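Local coordinates for FERM, RhoGEF and pleckstrin domain protein 2 (Danio rerio, PDB 6D21) that probably acts as a guanine nucleotide exchange factor that activates RAC1, the FERM domain being one part of the longer protein, at residues K232-F235 with F240-K243; I204-A209 with L256-G261. One frame throughout, in Å; residues are numbered along the deposited sequence.

Contact 1 of 2, residues K232-F235 with F240-K243; sequences KLSF and FLIK
The ring of Phe240 meets strand 232-235 obliquely. Three groups gather round it: the carbonyl oxygen of Ser234, CB of Phe235 and CD2 of Leu233. Phe240 CD1 is 3.4 Å from Ser234 O. Further along the ring, Phe240 CZ lies 4.2 Å from Leu233 CD2. Phe240 CG stands anti to the backbone N (chi1 -176°), and this carries the ring towards strand 232-235. Phe269 of helix 263-281 packs edge-to-face with Phe240. The second flat group, the ring of Phe235, turns off from strand 240-243. Its ring meets that of Trp270 on the same helix, and Trp270 NE1 also gives a hydrogen bond to Leu233 O.

The two strands form an antiparallel beta hairpin at one edge of the sheet of the FERM C-terminal PH-like domain. Lys232 with Lys243 and Ser234 with Leu241 are the hydrogen-bonded pairs, with two backbone bonds each. Lys243 N reaches Lys232 O at 2.9 Å. Leu241 N is also 2.9 Å from Ser234 O, but sits 38° out of the carbonyl plane. That carbonyl oxygen thus lies against both an amide and the Phe240 ring. Leu233 with Ile242 and Phe235 with Phe240 are the non-hydrogen-bonded pairs.

Side chains alternate between the faces. Leu233, Phe235, Phe240 and Ile242 share one face, towards helix 263-281 and Leu213. There Leu233 and Ile242 run alongside each other in the same direction, with Leu233 CD2 3.8 Å from Ile242 CG1. The other face carries Lys232, Ser234, Leu241 and Lys243. Ser234 OG comes within 3.5 Å of Leu241 CB there. Both lysine chains extend clear of the opposite strand, and Lys243 NZ makes a long, weak ion pair with Asp254.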
ATOM      1  N   LYS A 232       1.100  25.192  -1.374  1.00 45.52           N
ATOM      2  CA  LYS A 232       1.814  24.840  -0.146  1.00 43.97           C
ATOM      3  C   LYS A 232       1.033  23.845   0.714  1.00 46.30           C
ATOM      4  O   LYS A 232      -0.197  23.879   0.766  1.00 45.78           O
ATOM      5  CB  LYS A 232       2.127  26.109   0.671  1.00 50.10           C
ATOM      6  CG  LYS A 232       2.720  25.823   2.050  1.00 56.44           C
ATOM      7  CD  LYS A 232       3.268  27.065   2.755  1.00 63.32           C
ATOM      8  CE  LYS A 232       3.778  26.692   4.150  1.00 61.45           C
ATOM      9  NZ  LYS A 232       4.572  27.768   4.802  1.00 75.44           N
ATOM     10  N   LEU A 233       1.748  22.944   1.379  1.00 45.58           N
ATOM     11  CA  LEU A 233       1.115  22.073   2.361  1.00 49.76           C
ATOM     12  C   LEU A 233       1.736  22.325   3.720  1.00 52.45           C
ATOM     13  O   LEU A 233       2.948  22.440   3.831  1.00 42.30           O
ATOM     14  CB  LEU A 233       1.269  20.604   1.985  1.00 34.67           C
ATOM     15  CG  LEU A 233       0.587  20.156   0.695  1.00 38.01           C
ATOM     16  CD1 LEU A 233       0.945  18.718   0.386  1.00 30.96           C
ATOM     17  CD2 LEU A 233      -0.920  20.334   0.795  1.00 33.75           C
ATOM     18  N   SER A 234       0.907  22.402   4.753  1.00 49.69           N
ATOM     19  CA  SER A 234       1.425  22.602   6.093  1.00 50.68           C
ATOM     20  C   SER A 234       0.521  21.966   7.126  1.00 53.81           C
ATOM     21  O   SER A 234      -0.509  21.396   6.783  1.00 48.47           O
ATOM     22  CB  SER A 234       1.577  24.093   6.379  1.00 50.96           C
ATOM     23  OG  SER A 234       0.347  24.764   6.161  1.00 54.67           O
ATOM     24  N   PHE A 235       0.907  22.070   8.394  1.00 61.88           N
ATOM     25  CA  PHE A 235       0.029  21.689   9.492  1.00 58.06           C
ATOM     26  C   PHE A 235       0.261  22.556  10.722  1.00 65.04           C
ATOM     27  O   PHE A 235       1.402  22.858  11.083  1.00 62.48           O
ATOM     28  CB  PHE A 235       0.211  20.218   9.848  1.00 55.67           C
ATOM     29  CG  PHE A 235       1.522  19.908  10.494  1.00 58.57           C
ATOM     30  CD1 PHE A 235       2.654  19.710   9.729  1.00 52.83           C
ATOM     31  CD2 PHE A 235       1.620  19.795  11.871  1.00 73.53           C
ATOM     32  CE1 PHE A 235       3.859  19.417  10.321  1.00 61.27           C
ATOM     33  CE2 PHE A 235       2.825  19.502  12.470  1.00 72.78           C
ATOM     34  CZ  PHE A 235       3.945  19.313  11.697  1.00 69.86           C
ATOM     35  N   PHE A 240      -4.644  20.396   9.341  1.00 51.60           N
ATOM     36  CA  PHE A 240      -3.856  20.201   8.127  1.00 47.02           C
ATOM     37  C   PHE A 240      -4.328  21.200   7.072  1.00 52.90           C
ATOM     38  O   PHE A 240      -5.528  21.387   6.868  1.00 57.13           O
ATOM     39  CB  PHE A 240      -3.967  18.763   7.622  1.00 42.15           C
ATOM     40  CG  PHE A 240      -3.103  18.470   6.423  1.00 44.76           C
ATOM     41  CD1 PHE A 240      -1.749  18.210   6.573  1.00 38.63           C
ATOM     42  CD2 PHE A 240      -3.651  18.443   5.146  1.00 43.27           C
ATOM     43  CE1 PHE A 240      -0.957  17.937   5.471  1.00 39.53           C
ATOM     44  CE2 PHE A 240      -2.865  18.168   4.041  1.00 35.92           C
ATOM     45  CZ  PHE A 240      -1.515  17.910   4.203  1.00 34.20           C
ATOM     46  N   LEU A 241      -3.379  21.863   6.423  1.00 45.65           N
ATOM     47  CA  LEU A 241      -3.708  22.996   5.568  1.00 45.19           C
ATOM     48  C   LEU A 241      -3.239  22.792   4.129  1.00 46.58           C
ATOM     49  O   LEU A 241      -2.056  22.554   3.877  1.00 47.89           O
ATOM     50  CB  LEU A 241      -3.097  24.283   6.132  1.00 46.56           C
ATOM     51  CG  LEU A 241      -3.680  24.896   7.420  1.00 54.57           C
ATOM     52  CD1 LEU A 241      -3.350  24.080   8.658  1.00 57.74           C
ATOM     53  CD2 LEU A 241      -3.158  26.301   7.583  1.00 50.04           C
ATOM     54  N   ILE A 242      -4.176  22.885   3.192  1.00 50.79           N
ATOM     55  CA  ILE A 242      -3.855  22.840   1.771  1.00 47.70           C
ATOM     56  C   ILE A 242      -4.059  24.208   1.144  1.00 45.84           C
ATOM     57  O   ILE A 242      -5.191  24.650   0.982  1.00 45.16           O
ATOM     58  CB  ILE A 242      -4.725  21.828   1.011  1.00 43.97           C
ATOM     59  CG1 ILE A 242      -4.600  20.443   1.622  1.00 36.60           C
ATOM     60  CG2 ILE A 242      -4.341  21.794  -0.468  1.00 43.29           C
ATOM     61  CD1 ILE A 242      -5.575  19.468   1.026  1.00 33.98           C
ATOM     62  N   LYS A 243      -2.962  24.873   0.788  1.00 45.05           N
ATOM     63  CA  LYS A 243      -3.042  26.161   0.110  1.00 44.92           C
ATOM     64  C   LYS A 243      -2.984  25.972  -1.403  1.00 48.08           C
ATOM     65  O   LYS A 243      -2.011  25.436  -1.938  1.00 46.03           O
ATOM     66  CB  LYS A 243      -1.917  27.091   0.575  1.00 59.08           C
ATOM     67  CG  LYS A 243      -1.828  27.260   2.091  1.00 61.05           C
ATOM     68  CD  LYS A 243      -1.393  28.672   2.495  1.00 69.32           C
ATOM     69  CE  LYS A 243      -1.897  29.729   1.519  1.00 70.39           C
ATOM     70  NZ  LYS A 243      -2.068  31.059   2.179  1.00 70.25           N
TER

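Contact 2 of 2, residues I204-A209 with L256-G261; sequences INLAVA and LEFLMG
The strands bearing Ile204 and Leu206, on one side, and Phe258, on the other, cross at 106° with their axes 9.2 Å apart at the closest. They belong to one antiparallel sheet, but strand 194-197 runs between them. They therefore meet through side chains, facing each other across the core.

Phe258 is the centre of the contact. Leu206 CD2 stands over one face of its ring, 4.0 Å from the ring centroid and almost on the ring normal. This is a CH-pi contact. The other methyl of the same leucine, CD1, turns to the root of the ring, 4.0 Å from Phe258 CB. Both methyls lie on the same side of the ring plane, CD2 over its centre and CD1 towards CB. Leu206 CD1 also lies 4.5 Å from Met260 SD, a looser contact. Ile204 comes to the ring obliquely, its side chain crossing that of Phe258 at about a right angle. Its CD1 touches Phe258 CD1 at 3.6 Å. Ile204 CG1 sits between the backbone N and the carbonyl carbon (chi1 51°), and from there CD1 extends to the ring.

Neighbouring strands and the helix complete the cluster. Ile242 packs on Phe258, and Phe240 on Met260. Phe269 of helix 263-281 also touches Leu206. This is part of the apolar core of the PH-like fold, where a strongly bent sheet is closed by its C-terminal helix. An alanine in place of Phe258 removes the ring under Leu206 CD2, and would probably open a gap beside Ile204 CD1 and Ile242.

The four touching side chains are all buried and apolar, so what joins these two segments directly is shape fit and dispersion, not directed polar bonds.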
ATOM      1  N   ILE A 204     -14.350  13.166   6.817  1.00 43.54           N
ATOM      2  CA  ILE A 204     -13.821  12.817   5.508  1.00 38.43           C
ATOM      3  C   ILE A 204     -12.509  12.054   5.646  1.00 37.26           C
ATOM      4  O   ILE A 204     -11.983  11.900   6.742  1.00 32.60           O
ATOM      5  CB  ILE A 204     -13.615  14.069   4.618  1.00 51.34           C
ATOM      6  CG1 ILE A 204     -12.818  15.139   5.362  1.00 53.96           C
ATOM      7  CG2 ILE A 204     -14.955  14.624   4.129  1.00 47.45           C
ATOM      8  CD1 ILE A 204     -11.333  15.060   5.108  1.00 53.19           C
ATOM      9  N   ASN A 205     -11.996  11.559   4.530  1.00 33.28           N
ATOM     10  CA  ASN A 205     -10.690  10.917   4.524  1.00 42.67           C
ATOM     11  C   ASN A 205      -9.761  11.608   3.550  1.00 36.75           C
ATOM     12  O   ASN A 205     -10.162  11.918   2.423  1.00 36.19           O
ATOM     13  CB  ASN A 205     -10.811   9.434   4.170  1.00 42.35           C
ATOM     14  CG  ASN A 205     -11.607   8.662   5.201  1.00 48.00           C
ATOM     15  OD1 ASN A 205     -11.120   8.403   6.305  1.00 39.59           O
ATOM     16  ND2 ASN A 205     -12.847   8.311   4.856  1.00 35.84           N
ATOM     17  N   LEU A 206      -8.533  11.865   4.002  1.00 34.97           N
ATOM     18  CA  LEU A 206      -7.489  12.429   3.150  1.00 34.66           C
ATOM     19  C   LEU A 206      -6.582  11.316   2.665  1.00 29.95           C
ATOM     20  O   LEU A 206      -6.378  10.311   3.352  1.00 29.89           O
ATOM     21  CB  LEU A 206      -6.660  13.497   3.892  1.00 31.91           C
ATOM     22  CG  LEU A 206      -7.421  14.737   4.375  1.00 39.08           C
ATOM     23  CD1 LEU A 206      -6.488  15.742   5.062  1.00 37.36           C
ATOM     24  CD2 LEU A 206      -8.148  15.384   3.198  1.00 36.36           C
ATOM     25  N   ALA A 207      -6.033  11.500   1.472  1.00 26.31           N
ATOM     26  CA  ALA A 207      -5.085  10.549   0.944  1.00 24.93           C
ATOM     27  C   ALA A 207      -4.153  11.262  -0.017  1.00 24.33           C
ATOM     28  O   ALA A 207      -4.475  12.337  -0.548  1.00 27.18           O
ATOM     29  CB  ALA A 207      -5.810   9.383   0.247  1.00 24.42           C
ATOM     30  N   VAL A 208      -2.997  10.660  -0.250  1.00 29.48           N
ATOM     31  CA  VAL A 208      -2.036  11.231  -1.179  1.00 30.49           C
ATOM     32  C   VAL A 208      -1.633  10.135  -2.151  1.00 29.04           C
ATOM     33  O   VAL A 208      -1.560   8.957  -1.781  1.00 24.56           O
ATOM     34  CB  VAL A 208      -0.805  11.839  -0.442  1.00 27.10           C
ATOM     35  CG1 VAL A 208      -0.054  10.765   0.377  1.00 25.50           C
ATOM     36  CG2 VAL A 208       0.118  12.566  -1.437  1.00 23.70           C
ATOM     37  N   ALA A 209      -1.406  10.523  -3.402  1.00 24.29           N
ATOM     38  CA  ALA A 209      -1.079   9.580  -4.461  1.00 28.05           C
ATOM     39  C   ALA A 209      -0.208  10.257  -5.506  1.00 26.23           C
ATOM     40  O   ALA A 209       0.138  11.430  -5.353  1.00 24.99           O
ATOM     41  CB  ALA A 209      -2.342   9.036  -5.082  1.00 25.53           C
ATOM     42  N   LEU A 256      -7.827  25.170   2.153  1.00 55.35           N
ATOM     43  CA  LEU A 256      -8.737  24.160   2.663  1.00 55.05           C
ATOM     44  C   LEU A 256      -8.213  23.695   3.995  1.00 54.99           C
ATOM     45  O   LEU A 256      -7.049  23.320   4.117  1.00 59.84           O
ATOM     46  CB  LEU A 256      -8.868  22.977   1.704  1.00 53.00           C
ATOM     47  CG  LEU A 256      -9.357  23.316   0.300  1.00 60.69           C
ATOM     48  CD1 LEU A 256      -8.385  22.770  -0.729  1.00 64.14           C
ATOM     49  CD2 LEU A 256     -10.760  22.772   0.079  1.00 68.58           C
ATOM     50  N   GLU A 257      -9.075  23.726   4.996  1.00 57.28           N
ATOM     51  CA  GLU A 257      -8.698  23.308   6.332  1.00 57.12           C
ATOM     52  C   GLU A 257      -9.315  21.967   6.682  1.00 46.85           C
ATOM     53  O   GLU A 257     -10.512  21.758   6.476  1.00 52.75           O
ATOM     54  CB  GLU A 257      -9.130  24.362   7.344  1.00 59.63           C
ATOM     55  CG  GLU A 257      -8.775  24.028   8.773  1.00 63.52           C
ATOM     56  CD  GLU A 257      -9.100  25.161   9.723  1.00 72.24           C
ATOM     57  OE1 GLU A 257     -10.015  25.963   9.423  1.00 77.12           O
ATOM     58  OE2 GLU A 257      -8.435  25.245  10.774  1.00 78.36           O
ATOM     59  N   PHE A 258      -8.498  21.062   7.210  1.00 47.65           N
ATOM     60  CA  PHE A 258      -8.996  19.784   7.709  1.00 48.02           C
ATOM     61  C   PHE A 258      -8.489  19.486   9.113  1.00 49.68           C
ATOM     62  O   PHE A 258      -7.286  19.470   9.364  1.00 49.81           O
ATOM     63  CB  PHE A 258      -8.608  18.644   6.772  1.00 45.01           C
ATOM     64  CG  PHE A 258      -9.124  18.814   5.376  1.00 45.06           C
ATOM     65  CD1 PHE A 258     -10.438  18.499   5.070  1.00 46.46           C
ATOM     66  CD2 PHE A 258      -8.298  19.314   4.375  1.00 40.24           C
ATOM     67  CE1 PHE A 258     -10.922  18.656   3.792  1.00 52.34           C
ATOM     68  CE2 PHE A 258      -8.772  19.472   3.088  1.00 44.70           C
ATOM     69  CZ  PHE A 258     -10.093  19.143   2.796  1.00 42.77           C
ATOM     70  N   LEU A 259      -9.423  19.229  10.019  1.00 44.64           N
ATOM     71  CA  LEU A 259      -9.088  18.897  11.395  1.00 43.79           C
ATOM     72  C   LEU A 259      -8.820  17.410  11.531  1.00 50.67           C
ATOM     73  O   LEU A 259      -9.680  16.584  11.221  1.00 51.90           O
ATOM     74  CB  LEU A 259     -10.216  19.315  12.331  1.00 45.95           C
ATOM     75  CG  LEU A 259      -9.865  19.471  13.808  1.00 65.34           C
ATOM     76  CD1 LEU A 259      -8.603  20.306  13.973  1.00 64.41           C
ATOM     77  CD2 LEU A 259     -11.037  20.102  14.553  1.00 66.85           C
ATOM     78  N   MET A 260      -7.627  17.063  11.993  1.00 46.85           N
ATOM     79  CA  MET A 260      -7.294  15.657  12.173  1.00 56.65           C
ATOM     80  C   MET A 260      -7.291  15.290  13.659  1.00 65.18           C
ATOM     81  O   MET A 260      -7.515  16.152  14.518  1.00 64.13           O
ATOM     82  CB  MET A 260      -5.954  15.353  11.508  1.00 53.22           C
ATOM     83  CG  MET A 260      -5.937  15.794  10.050  1.00 53.00           C
ATOM     84  SD  MET A 260      -4.573  15.157   9.071  1.00 59.40           S
ATOM     85  CE  MET A 260      -4.709  13.403   9.407  1.00 66.94           C
ATOM     86  N   GLY A 261      -7.052  14.013  13.952  1.00 71.67           N
ATOM     87  CA  GLY A 261      -7.202  13.482  15.300  1.00 76.98           C
ATOM     88  C   GLY A 261      -6.171  13.954  16.308  1.00 79.34           C
ATOM     89  O   GLY A 261      -6.515  14.331  17.430  1.00 84.72           O
TER

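Both contacts belong to the FERM C-terminal PH-like domain and to its seven-stranded antiparallel sheet; their centres lie about 10 Å apart. Along the chain strand 203-209 comes first, then the hairpin of contact 1, then strand 255-260. Contact 1 thus falls between the two segments of contact 2. Strands 239-244 and 255-260 are neighbours in the sheet, and Phe240 N lies 2.8 Å from Phe258 O, probably as a hydrogen bond. Side chains of the two contacts also meet: Phe240 CD2 is 3.9 Å from Leu206 CD1. Contact 1 pairs strands at the sheet's edge, and contact 2 packs across the core. Helix 263-281 touches side chains of both, so one hydrophobic core unites them.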